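Local coordinates for phospholipase C-beta (PLC-beta) (Sepia officinalis, PDB 3QR0), which is a multidomain PLC-beta enzyme of the phosphoinositide-specific phospholipase C family, combining PH, EF-hand-like, TIM-barrel and C2 domains, with a calcium ion bound in the barrel, at residues Tyr142-Glu154 and Leu306-Leu319. Sequence-based numbering, arbitrary orientation. Where two conformers were deposited one is given.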
ATOM      1  N   TYR A 142       2.784  -1.549  11.368  1.00 21.25           N
ATOM      2  CA  TYR A 142       3.205  -0.656  10.283  1.00 20.98           C
ATOM      3  C   TYR A 142       4.704  -0.710  10.013  1.00 21.26           C
ATOM      4  O   TYR A 142       5.265   0.197   9.408  1.00 22.01           O
ATOM      5  CB  TYR A 142       2.721   0.775  10.561  1.00 20.90           C
ATOM      6  CG  TYR A 142       1.234   0.862  10.342  1.00 19.82           C
ATOM      7  CD1 TYR A 142       0.719   1.256   9.117  1.00 19.16           C
ATOM      8  CD2 TYR A 142       0.347   0.461  11.327  1.00 19.74           C
ATOM      9  CE1 TYR A 142      -0.653   1.298   8.892  1.00 19.42           C
ATOM     10  CE2 TYR A 142      -1.029   0.490  11.112  1.00 20.09           C
ATOM     11  CZ  TYR A 142      -1.521   0.912   9.895  1.00 19.14           C
ATOM     12  OH  TYR A 142      -2.878   0.943   9.680  1.00 18.58           O
ATOM     13  N   ASN A 143       5.350  -1.792  10.434  1.00 21.53           N
ATOM     14  CA  ASN A 143       6.773  -1.956  10.178  1.00 21.36           C
ATOM     15  C   ASN A 143       7.021  -2.362   8.716  1.00 21.02           C
ATOM     16  O   ASN A 143       6.645  -3.456   8.287  1.00 20.18           O
ATOM     17  CB  ASN A 143       7.378  -2.976  11.132  1.00 21.57           C
ATOM     18  CG  ASN A 143       8.880  -2.996  11.067  1.00 21.75           C
ATOM     19  OD1 ASN A 143       9.460  -3.453  10.083  1.00 22.37           O
ATOM     20  ND2 ASN A 143       9.526  -2.503  12.117  1.00 21.89           N
ATOM     21  N   LEU A 144       7.664  -1.475   7.965  1.00 20.84           N
ATOM     22  CA  LEU A 144       7.862  -1.681   6.531  1.00 21.16           C
ATOM     23  C   LEU A 144       8.759  -2.874   6.200  1.00 21.37           C
ATOM     24  O   LEU A 144       8.523  -3.570   5.214  1.00 20.82           O
ATOM     25  CB  LEU A 144       8.403  -0.406   5.869  1.00 21.52           C
ATOM     26  CG  LEU A 144       7.388   0.739   5.825  1.00 22.18           C
ATOM     27  CD1 LEU A 144       8.034   2.018   5.287  1.00 23.45           C
ATOM     28  CD2 LEU A 144       6.163   0.347   4.993  1.00 23.01           C
ATOM     29  N   LEU A 145       9.778  -3.124   7.016  1.00 21.80           N
ATOM     30  CA  LEU A 145      10.604  -4.309   6.808  1.00 22.44           C
ATOM     31  C   LEU A 145       9.789  -5.591   6.963  1.00 22.62           C
ATOM     32  O   LEU A 145       9.907  -6.490   6.138  1.00 22.41           O
ATOM     33  CB  LEU A 145      11.807  -4.325   7.746  1.00 22.96           C
ATOM     34  CG  LEU A 145      12.890  -3.313   7.399  1.00 23.45           C
ATOM     35  CD1 LEU A 145      13.995  -3.342   8.442  1.00 23.58           C
ATOM     36  CD2 LEU A 145      13.444  -3.593   5.997  1.00 24.67           C
ATOM     37  N   SER A 146       8.971  -5.663   8.012  0.50 22.80           N
ATOM     38  CA  SER A 146       8.112  -6.825   8.251  0.50 23.12           C
ATOM     39  C   SER A 146       7.120  -7.022   7.108  0.50 23.12           C
ATOM     40  O   SER A 146       6.924  -8.140   6.626  0.50 23.43           O
ATOM     41  CB  SER A 146       7.354  -6.668   9.573  0.50 23.26           C
ATOM     42  OG  SER A 146       6.499  -7.773   9.804  0.50 23.08           O
ATOM     43  N   LEU A 147       6.511  -5.924   6.670  1.00 23.05           N
ATOM     44  CA  LEU A 147       5.563  -5.939   5.562  1.00 23.32           C
ATOM     45  C   LEU A 147       6.183  -6.316   4.206  1.00 23.45           C
ATOM     46  O   LEU A 147       5.463  -6.738   3.302  1.00 23.44           O
ATOM     47  CB  LEU A 147       4.884  -4.572   5.444  1.00 23.43           C
ATOM     48  CG  LEU A 147       3.940  -4.215   6.593  1.00 24.31           C
ATOM     49  CD1 LEU A 147       3.466  -2.765   6.447  1.00 25.45           C
ATOM     50  CD2 LEU A 147       2.760  -5.185   6.652  1.00 24.96           C
ATOM     51  N   ASN A 148       7.500  -6.166   4.076  1.00 23.73           N
ATOM     52  CA  ASN A 148       8.207  -6.452   2.824  1.00 24.02           C
ATOM     53  C   ASN A 148       9.139  -7.661   2.850  1.00 24.47           C
ATOM     54  O   ASN A 148       9.948  -7.835   1.934  1.00 24.60           O
ATOM     55  CB  ASN A 148       9.007  -5.219   2.408  1.00 24.00           C
ATOM     56  CG  ASN A 148       8.138  -4.160   1.798  1.00 24.15           C
ATOM     57  OD1 ASN A 148       8.001  -4.104   0.588  1.00 26.20           O
ATOM     58  ND2 ASN A 148       7.513  -3.334   2.631  1.00 23.58           N
ATOM     59  N   LYS A 149       9.021  -8.514   3.863  1.00 24.52           N
ATOM     60  CA  LYS A 149       9.962  -9.618   3.993  1.00 25.15           C
ATOM     61  C   LYS A 149       9.802 -10.650   2.874  1.00 24.81           C
ATOM     62  O   LYS A 149       8.716 -10.823   2.308  1.00 24.56           O
ATOM     63  CB  LYS A 149       9.890 -10.271   5.381  1.00 25.44           C
ATOM     64  CG  LYS A 149       8.600 -10.964   5.720  1.00 26.83           C
ATOM     65  CD  LYS A 149       8.552 -11.268   7.218  1.00 27.90           C
ATOM     66  CE  LYS A 149       7.169 -11.649   7.681  1.00 28.58           C
ATOM     67  NZ  LYS A 149       6.164 -10.589   7.386  1.00 29.99           N
ATOM     68  N   ASN A 150      10.909 -11.314   2.553  1.00 24.61           N
ATOM     69  CA  ASN A 150      10.948 -12.297   1.479  1.00 24.69           C
ATOM     70  C   ASN A 150      10.356 -13.605   2.003  1.00 24.76           C
ATOM     71  O   ASN A 150       9.980 -13.690   3.174  1.00 24.49           O
ATOM     72  CB  ASN A 150      12.399 -12.472   0.984  1.00 24.83           C
ATOM     73  CG  ASN A 150      12.486 -13.024  -0.437  1.00 25.61           C
ATOM     74  OD1 ASN A 150      11.473 -13.367  -1.046  1.00 26.00           O
ATOM     75  ND2 ASN A 150      13.707 -13.124  -0.963  1.00 25.48           N
ATOM     76  N   GLN A 151      10.272 -14.620   1.149  1.00 25.05           N
ATOM     77  CA  GLN A 151       9.606 -15.872   1.513  1.00 25.39           C
ATOM     78  C   GLN A 151      10.223 -16.601   2.713  1.00 25.43           C
ATOM     79  O   GLN A 151       9.483 -17.185   3.511  1.00 25.36           O
ATOM     80  CB  GLN A 151       9.532 -16.817   0.316  1.00 26.11           C
ATOM     81  CG  GLN A 151       8.515 -17.930   0.492  1.00 27.83           C
ATOM     82  CD  GLN A 151       8.434 -18.832  -0.716  1.00 30.55           C
ATOM     83  OE1 GLN A 151       8.750 -20.025  -0.639  1.00 34.19           O
ATOM     84  NE2 GLN A 151       8.021 -18.271  -1.849  1.00 30.03           N
ATOM     85  N   LEU A 152      11.551 -16.575   2.849  1.00 25.18           N
ATOM     86  CA  LEU A 152      12.212 -17.182   4.019  1.00 25.37           C
ATOM     87  C   LEU A 152      11.769 -16.506   5.319  1.00 25.20           C
ATOM     88  O   LEU A 152      11.575 -17.171   6.336  1.00 25.48           O
ATOM     89  CB  LEU A 152      13.739 -17.121   3.905  1.00 25.48           C
ATOM     90  CG  LEU A 152      14.525 -17.888   4.976  1.00 26.25           C
ATOM     91  CD1 LEU A 152      14.329 -19.395   4.822  1.00 26.54           C
ATOM     92  CD2 LEU A 152      16.013 -17.536   4.916  1.00 25.78           C
ATOM     93  N   GLY A 153      11.616 -15.185   5.281  1.00 24.65           N
ATOM     94  CA  GLY A 153      11.054 -14.443   6.407  1.00 24.37           C
ATOM     95  C   GLY A 153       9.633 -14.863   6.745  1.00 24.22           C
ATOM     96  O   GLY A 153       9.261 -14.913   7.922  1.00 24.25           O
ATOM     97  N   GLU A 154       8.832 -15.159   5.723  1.00 24.11           N
ATOM     98  CA  GLU A 154       7.469 -15.645   5.945  1.00 24.40           C
ATOM     99  C   GLU A 154       7.462 -17.070   6.487  1.00 24.47           C
ATOM    100  O   GLU A 154       6.558 -17.447   7.233  1.00 24.24           O
ATOM    101  CB  GLU A 154       6.628 -15.565   4.669  1.00 24.65           C
ATOM    102  CG  GLU A 154       6.237 -14.146   4.270  1.00 26.17           C
ATOM    103  CD  GLU A 154       5.227 -13.492   5.223  1.00 29.09           C
ATOM    104  OE1 GLU A 154       4.663 -14.174   6.109  1.00 31.31           O
ATOM    105  OE2 GLU A 154       5.007 -12.272   5.084  1.00 31.82           O
ATOM    106  N   LEU A 306      17.896 -17.381  -2.518  1.00 23.73           N
ATOM    107  CA  LEU A 306      16.865 -16.806  -3.378  1.00 23.49           C
ATOM    108  C   LEU A 306      15.650 -16.365  -2.582  1.00 23.19           C
ATOM    109  O   LEU A 306      14.948 -15.439  -2.989  1.00 22.89           O
ATOM    110  CB  LEU A 306      16.448 -17.789  -4.467  1.00 23.71           C
ATOM    111  CG  LEU A 306      17.465 -18.071  -5.578  1.00 24.46           C
ATOM    112  CD1 LEU A 306      16.989 -19.260  -6.406  1.00 24.47           C
ATOM    113  CD2 LEU A 306      17.680 -16.845  -6.453  1.00 23.95           C
ATOM    114  N   MET A 307      15.431 -17.016  -1.440  1.00 23.77           N
ATOM    115  CA  MET A 307      14.301 -16.733  -0.565  1.00 23.89           C
ATOM    116  C   MET A 307      14.637 -15.784   0.578  1.00 23.79           C
ATOM    117  O   MET A 307      13.733 -15.355   1.274  1.00 23.44           O
ATOM    118  CB  MET A 307      13.793 -18.031   0.067  1.00 24.46           C
ATOM    119  CG  MET A 307      13.196 -19.033  -0.894  1.00 25.53           C
ATOM    120  SD  MET A 307      13.008 -20.640  -0.099  1.00 28.74           S
ATOM    121  CE  MET A 307      11.787 -20.276   1.165  1.00 28.47           C
ATOM    122  N   CYS A 308      15.918 -15.489   0.800  1.00 24.21           N
ATOM    123  CA  CYS A 308      16.330 -14.728   1.989  1.00 24.29           C
ATOM    124  C   CYS A 308      16.320 -13.224   1.740  1.00 23.80           C
ATOM    125  O   CYS A 308      16.100 -12.773   0.618  1.00 23.32           O
ATOM    126  CB  CYS A 308      17.703 -15.190   2.493  1.00 24.86           C
ATOM    127  SG  CYS A 308      19.125 -14.510   1.628  1.00 25.62           S
ATOM    128  N   GLU A 309      16.556 -12.451   2.799  1.00 24.29           N
ATOM    129  CA  GLU A 309      16.522 -10.987   2.714  1.00 24.24           C
ATOM    130  C   GLU A 309      17.557 -10.400   1.749  1.00 24.09           C
ATOM    131  O   GLU A 309      17.314  -9.351   1.157  1.00 23.55           O
ATOM    132  CB  GLU A 309      16.688 -10.348   4.103  1.00 24.81           C
ATOM    133  CG  GLU A 309      15.456 -10.469   4.997  1.00 25.97           C
ATOM    134  CD  GLU A 309      14.187 -10.032   4.285  1.00 27.14           C
ATOM    135  OE1 GLU A 309      14.121  -8.860   3.838  1.00 28.52           O
ATOM    136  OE2 GLU A 309      13.267 -10.871   4.155  1.00 27.54           O
ATOM    137  N   GLU A 310      18.698 -11.067   1.594  1.00 24.49           N
ATOM    138  CA  GLU A 310      19.729 -10.619   0.656  1.00 25.06           C
ATOM    139  C   GLU A 310      19.184 -10.498  -0.771  1.00 24.54           C
ATOM    140  O   GLU A 310      19.637  -9.636  -1.535  1.00 24.76           O
ATOM    141  CB  GLU A 310      20.913 -11.586   0.655  1.00 26.03           C
ATOM    142  CG  GLU A 310      22.187 -11.024   0.034  1.00 27.46           C
ATOM    143  CD  GLU A 310      22.831  -9.938   0.883  1.00 29.60           C
ATOM    144  OE1 GLU A 310      22.821 -10.068   2.129  1.00 29.71           O
ATOM    145  OE2 GLU A 310      23.347  -8.961   0.302  1.00 29.24           O
ATOM    146  N   ASN A 311      18.226 -11.360  -1.116  1.00 23.89           N
ATOM    147  CA  ASN A 311      17.596 -11.356  -2.436  1.00 23.69           C
ATOM    148  C   ASN A 311      16.205 -10.719  -2.465  1.00 23.43           C
ATOM    149  O   ASN A 311      15.459 -10.912  -3.422  1.00 23.29           O
ATOM    150  CB  ASN A 311      17.507 -12.784  -2.993  1.00 23.55           C
ATOM    151  CG  ASN A 311      17.355 -12.803  -4.513  1.00 23.40           C
ATOM    152  OD1 ASN A 311      18.045 -12.066  -5.215  1.00 21.01           O
ATOM    153  ND2 ASN A 311      16.436 -13.627  -5.018  1.00 22.05           N
ATOM    154  N   ASN A 312      15.867  -9.948  -1.432  1.00 23.82           N
ATOM    155  CA  ASN A 312      14.586  -9.232  -1.385  1.00 23.71           C
ATOM    156  C   ASN A 312      14.421  -8.345  -2.622  1.00 24.05           C
ATOM    157  O   ASN A 312      15.318  -7.568  -2.972  1.00 24.02           O
ATOM    158  CB  ASN A 312      14.483  -8.399  -0.092  1.00 23.82           C
ATOM    159  CG  ASN A 312      13.043  -7.984   0.243  1.00 23.54           C
ATOM    160  OD1 ASN A 312      12.306  -7.510  -0.612  1.00 24.45           O
ATOM    161  ND2 ASN A 312      12.660  -8.143   1.502  1.00 24.45           N
ATOM    162  N   LEU A 313      13.279  -8.476  -3.291  1.00 24.15           N
ATOM    163  CA  LEU A 313      13.010  -7.699  -4.500  1.00 24.86           C
ATOM    164  C   LEU A 313      12.854  -6.201  -4.210  1.00 24.79           C
ATOM    165  O   LEU A 313      13.118  -5.372  -5.072  1.00 24.84           O
ATOM    166  CB  LEU A 313      11.768  -8.237  -5.227  1.00 24.86           C
ATOM    167  CG  LEU A 313      10.393  -7.788  -4.725  1.00 25.55           C
ATOM    168  CD1 LEU A 313      10.048  -6.383  -5.229  1.00 26.34           C
ATOM    169  CD2 LEU A 313       9.327  -8.771  -5.166  1.00 26.61           C
ATOM    170  N   THR A 314      12.436  -5.860  -2.993  1.00 25.28           N
ATOM    171  CA  THR A 314      12.169  -4.469  -2.630  1.00 25.61           C
ATOM    172  C   THR A 314      13.464  -3.656  -2.498  1.00 26.05           C
ATOM    173  O   THR A 314      14.344  -4.030  -1.722  1.00 25.96           O
ATOM    174  CB  THR A 314      11.391  -4.388  -1.304  1.00 25.59           C
ATOM    175  OG1 THR A 314      10.173  -5.135  -1.419  1.00 25.85           O
ATOM    176  CG2 THR A 314      11.071  -2.934  -0.946  1.00 26.41           C
ATOM    177  N   PRO A 315      13.589  -2.554  -3.271  1.00 26.32           N
ATOM    178  CA  PRO A 315      14.749  -1.660  -3.137  1.00 26.90           C
ATOM    179  C   PRO A 315      14.652  -0.846  -1.852  1.00 27.23           C
ATOM    180  O   PRO A 315      13.802   0.041  -1.734  1.00 26.47           O
ATOM    181  CB  PRO A 315      14.668  -0.767  -4.377  1.00 26.79           C
ATOM    182  CG  PRO A 315      13.249  -0.842  -4.829  1.00 26.67           C
ATOM    183  CD  PRO A 315      12.683  -2.137  -4.358  1.00 26.36           C
ATOM    184  N   MET A 316      15.513  -1.165  -0.895  1.00 28.32           N
ATOM    185  CA  MET A 316      15.408  -0.592   0.446  1.00 29.39           C
ATOM    186  C   MET A 316      15.601   0.926   0.461  1.00 29.24           C
ATOM    187  O   MET A 316      14.942   1.613   1.236  1.00 28.84           O
ATOM    188  CB  MET A 316      16.380  -1.288   1.409  1.00 30.26           C
ATOM    189  CG  MET A 316      15.975  -2.725   1.733  1.00 32.95           C
ATOM    190  SD  MET A 316      14.381  -2.826   2.602  1.00 39.42           S
ATOM    191  CE  MET A 316      13.837  -4.482   2.162  1.00 37.72           C
ATOM    192  N   HIS A 317      16.466   1.442  -0.413  1.00 29.71           N
ATOM    193  CA  HIS A 317      16.688   2.889  -0.513  1.00 30.13           C
ATOM    194  C   HIS A 317      15.425   3.642  -0.976  1.00 29.74           C
ATOM    195  O   HIS A 317      15.253   4.819  -0.654  1.00 29.84           O
ATOM    196  CB  HIS A 317      17.899   3.216  -1.418  1.00 30.71           C
ATOM    197  CG  HIS A 317      17.664   2.963  -2.877  1.00 31.83           C
ATOM    198  ND1 HIS A 317      17.723   1.703  -3.436  1.00 33.27           N
ATOM    199  CD2 HIS A 317      17.368   3.811  -3.892  1.00 33.07           C
ATOM    200  CE1 HIS A 317      17.470   1.785  -4.731  1.00 34.05           C
ATOM    201  NE2 HIS A 317      17.249   3.053  -5.034  1.00 34.39           N
ATOM    202  N   ARG A 318      14.549   2.960  -1.716  1.00 29.09           N
ATOM    203  CA  ARG A 318      13.261   3.532  -2.126  1.00 28.69           C
ATOM    204  C   ARG A 318      12.165   3.317  -1.082  1.00 27.68           C
ATOM    205  O   ARG A 318      11.299   4.170  -0.916  1.00 27.41           O
ATOM    206  CB  ARG A 318      12.802   2.941  -3.462  1.00 28.89           C
ATOM    207  CG  ARG A 318      13.574   3.448  -4.671  1.00 30.96           C
ATOM    208  CD  ARG A 318      12.743   3.339  -5.960  1.00 33.93           C
ATOM    209  NE  ARG A 318      11.594   4.259  -5.991  1.00 36.26           N
ATOM    210  CZ  ARG A 318      10.300   3.909  -5.930  1.00 38.90           C
ATOM    211  NH1 ARG A 318       9.916   2.633  -5.827  1.00 39.54           N
ATOM    212  NH2 ARG A 318       9.364   4.854  -5.974  1.00 39.48           N
ATOM    213  N   LEU A 319      12.187   2.170  -0.407  1.00 26.94           N
ATOM    214  CA  LEU A 319      11.197   1.853   0.623  1.00 26.18           C
ATOM    215  C   LEU A 319      11.321   2.822   1.794  1.00 26.22           C
ATOM    216  O   LEU A 319      10.323   3.310   2.313  1.00 25.52           O
ATOM    217  CB  LEU A 319      11.381   0.416   1.126  1.00 26.04           C
ATOM    218  CG  LEU A 319      10.390  -0.084   2.185  1.00 25.33           C
ATOM    219  CD1 LEU A 319       8.973  -0.134   1.631  1.00 24.08           C
ATOM    220  CD2 LEU A 319      10.807  -1.453   2.699  1.00 24.84           C
TER
HETATM  221  O   HOH W   1      12.015  -6.711   4.265  1.00 25.87           O
HETATM  222  O   HOH W   2      13.320 -12.494  -3.990  1.00 24.07           O
HETATM  223  O   HOH W   3      13.596 -13.404   4.075  1.00 26.60           O
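N150 reaches across to the chain leaving helix 299-307, and a set of hydrogen bonds runs through the middle of this contact. The chi1 of -157° swings CG away from the backbone N and lays the amide against the turn at 306-308. N150 ND2 donates to C308 O at 2.9 Å, with that oxygen close to the amide plane, and makes a weaker bond to L306 O. N311 N approaches C308 O from the opposite face of the carbonyl, so two donors hold this oxygen. The backbone N of N150 gives a nearly straight bond (175°) to the syn lone pair of E309 OE2, 2.9 Å away. The other carboxylate oxygen, OE1, accepts from N312 ND2, which also donates to N148 O at 2.8 Å; the E309 carboxylate and the N312 amide are thereby fixed against each other. N312 OD1 closes an Asx turn onto T314 N. Where helix 151-165 starts, L152 N donates to M307 O at 3.0 Å. One water joins L145 O to E309 OE1, and another links G153 N with E309 OE2.

Apolar contacts lie at both ends. L152 sets CB against M307 CB and CD2 against C308 CB (3.8 Å). At the far end L145 CD2 meets M316 SD at 3.6 Å, and both methyls of L319 pack on the N148 amide, whose ND2 donates to L144 O and to E615. Apart from these, M307 CE lies against Q151 OE1, an oxygen hydrogen-bonded to Y222 OH.

The contact thus joins the chain between helices 127-141 and 151-165 to the chain leading from helix 299-307 into helix 316-319. Helix 215-225 covers L152 and M307 through F219, and strands 730-737 and 746-751 of the C2 domain pack against N148 and N150 through R734 and H747.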